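Local coordinates for protein putative mandelate racemase (Zymomonas mobilis, PDB 2OX4) that binds magnesium in an enolase-type barrel and probably acts as a dehydratase or related lyase of the mandelate racemase family, at residues C[127-133]-C[162-167]. Residues are numbered along the deposited sequence; the frame is centred on the assembly and turned at random.
Sequences RVYASQL and YDAVKV
Ala130 lays its methyl over one face of the Tyr162 ring, a CH-pi contact with CB 4.1 Å from the ring centroid, while Val128 CG1 meets the ring edge. The two segments carry neighbouring parallel strands of the enolase-superfamily barrel, joined through helix 147-159 in a beta-alpha-beta crossover. On the side facing that helix, Leu133 CD1 lies 3.6 Å from Val165 CB, the two side chains crossing at about a right angle. Between the strands, Ala130 N donates to Ala164 O and Ala130 O accepts from Lys166 N; beyond them Lys166 O takes both Gln132 N and Leu133 N, closing the turn at the strand end.

The other face looks into the barrel. With CG swung opposite the backbone N (chi1 -177°), Lys166 sets CB 3.4 Å from Tyr129 CE1, then bends at chi3 (89°), and NZ donates at 3.0 Å to Tyr129 OH, which also bonds Gln315. NZ forms salt bridges with Glu241, a magnesium ligand, and Glu342; Gln132, its OE1 held by Gln134, bonds through NE2 to Glu215, another magnesium ligand.

At the opposite end Arg127, also tied to Asp211, grips Asp163 side-on, the guanidinium and carboxylate planes 87° apart. NE reaches OD1 of Asp163 at 2.8 Å, within the guanidinium plane. A leucine here would probably leave the Asp163 carboxylate without its cationic mate. Arg127 NH2 meets Asp163 O from above its carbonyl plane at 3.1 Å.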
# COMPACT_ATOMS: atom_id res chain seq x y z
N ARG C 127 -2.26 -36.86 15.48
CA ARG C 127 -3.36 -36.41 16.33
C ARG C 127 -4.65 -36.28 15.52
O ARG C 127 -4.63 -35.83 14.38
CB ARG C 127 -3.02 -35.08 16.97
CG ARG C 127 -4.03 -34.63 17.99
CD ARG C 127 -3.71 -33.26 18.56
NE ARG C 127 -4.65 -32.92 19.62
CZ ARG C 127 -4.90 -31.68 20.05
NH1 ARG C 127 -4.28 -30.63 19.51
NH2 ARG C 127 -5.79 -31.49 21.02
N VAL C 128 -5.77 -36.69 16.11
CA VAL C 128 -7.06 -36.70 15.43
C VAL C 128 -8.11 -35.96 16.25
O VAL C 128 -8.10 -36.02 17.48
CB VAL C 128 -7.56 -38.15 15.16
CG1 VAL C 128 -8.82 -38.13 14.34
CG2 VAL C 128 -6.49 -38.99 14.44
N TYR C 129 -9.01 -35.25 15.58
CA TYR C 129 -10.22 -34.75 16.23
C TYR C 129 -11.50 -35.42 15.74
O TYR C 129 -11.59 -35.84 14.58
CB TYR C 129 -10.32 -33.21 16.18
CG TYR C 129 -10.64 -32.54 14.84
CD1 TYR C 129 -11.96 -32.43 14.38
CD2 TYR C 129 -9.64 -31.93 14.09
CE1 TYR C 129 -12.25 -31.80 13.16
CE2 TYR C 129 -9.92 -31.28 12.90
CZ TYR C 129 -11.22 -31.20 12.45
OH TYR C 129 -11.48 -30.55 11.27
N ALA C 130 -12.46 -35.55 16.64
CA ALA C 130 -13.77 -36.07 16.31
C ALA C 130 -14.64 -34.97 15.72
O ALA C 130 -14.96 -34.00 16.41
CB ALA C 130 -14.42 -36.63 17.59
N SER C 131 -15.06 -35.15 14.47
CA SER C 131 -15.61 -34.07 13.67
C SER C 131 -17.12 -34.12 13.48
O SER C 131 -17.68 -35.16 13.10
CB SER C 131 -14.96 -34.03 12.29
OG SER C 131 -15.36 -32.86 11.59
N GLN C 132 -17.75 -32.95 13.70
CA GLN C 132 -19.17 -32.68 13.41
C GLN C 132 -20.07 -33.36 14.45
O GLN C 132 -20.94 -34.16 14.11
CB GLN C 132 -19.58 -33.04 11.96
CG GLN C 132 -18.63 -32.52 10.84
CD GLN C 132 -18.61 -31.00 10.69
OE1 GLN C 132 -19.32 -30.27 11.38
NE2 GLN C 132 -17.80 -30.51 9.74
N LEU C 133 -19.83 -33.03 15.72
CA LEU C 133 -20.56 -33.61 16.86
C LEU C 133 -22.05 -33.31 16.80
O LEU C 133 -22.86 -34.08 17.34
CB LEU C 133 -20.03 -33.07 18.19
CG LEU C 133 -18.59 -33.28 18.66
CD1 LEU C 133 -18.42 -32.55 19.99
CD2 LEU C 133 -18.24 -34.75 18.78
N TYR C 162 -10.29 -39.40 22.05
CA TYR C 162 -10.03 -38.12 21.35
C TYR C 162 -9.76 -37.00 22.36
O TYR C 162 -10.43 -36.90 23.39
CB TYR C 162 -11.20 -37.74 20.44
CG TYR C 162 -11.46 -38.71 19.31
CD1 TYR C 162 -10.78 -38.60 18.09
CD2 TYR C 162 -12.37 -39.76 19.46
CE1 TYR C 162 -11.01 -39.50 17.06
CE2 TYR C 162 -12.61 -40.66 18.43
CZ TYR C 162 -11.93 -40.52 17.24
OH TYR C 162 -12.16 -41.41 16.23
N ASP C 163 -8.77 -36.16 22.07
CA ASP C 163 -8.50 -34.99 22.90
C ASP C 163 -8.80 -33.68 22.15
O ASP C 163 -8.29 -32.62 22.51
CB ASP C 163 -7.07 -35.01 23.46
CG ASP C 163 -5.98 -34.84 22.38
OD1 ASP C 163 -6.28 -34.62 21.19
OD2 ASP C 163 -4.79 -34.94 22.74
N ALA C 164 -9.63 -33.80 21.12
CA ALA C 164 -10.14 -32.65 20.38
C ALA C 164 -11.43 -33.02 19.68
O ALA C 164 -11.61 -34.17 19.23
CB ALA C 164 -9.10 -32.17 19.36
N VAL C 165 -12.33 -32.05 19.59
CA VAL C 165 -13.60 -32.21 18.89
C VAL C 165 -13.90 -30.98 18.04
O VAL C 165 -13.41 -29.88 18.33
CB VAL C 165 -14.78 -32.41 19.90
CG1 VAL C 165 -14.59 -33.69 20.73
CG2 VAL C 165 -14.91 -31.19 20.82
N LYS C 166 -14.71 -31.17 17.00
CA LYS C 166 -15.22 -30.03 16.24
C LYS C 166 -16.74 -30.03 16.16
O LYS C 166 -17.36 -31.07 15.94
CB LYS C 166 -14.63 -30.00 14.83
CG LYS C 166 -15.07 -28.77 14.00
CD LYS C 166 -14.31 -28.69 12.67
CE LYS C 166 -15.01 -29.46 11.56
NZ LYS C 166 -14.12 -29.47 10.34
N VAL C 167 -17.33 -28.86 16.31
CA VAL C 167 -18.78 -28.74 16.34
C VAL C 167 -19.22 -27.46 15.63
O VAL C 167 -18.56 -26.41 15.74
CB VAL C 167 -19.29 -28.82 17.79
CG1 VAL C 167 -18.69 -27.72 18.66
CG2 VAL C 167 -20.81 -28.83 17.84
O HOH W 1 -7.07 -37.07 19.67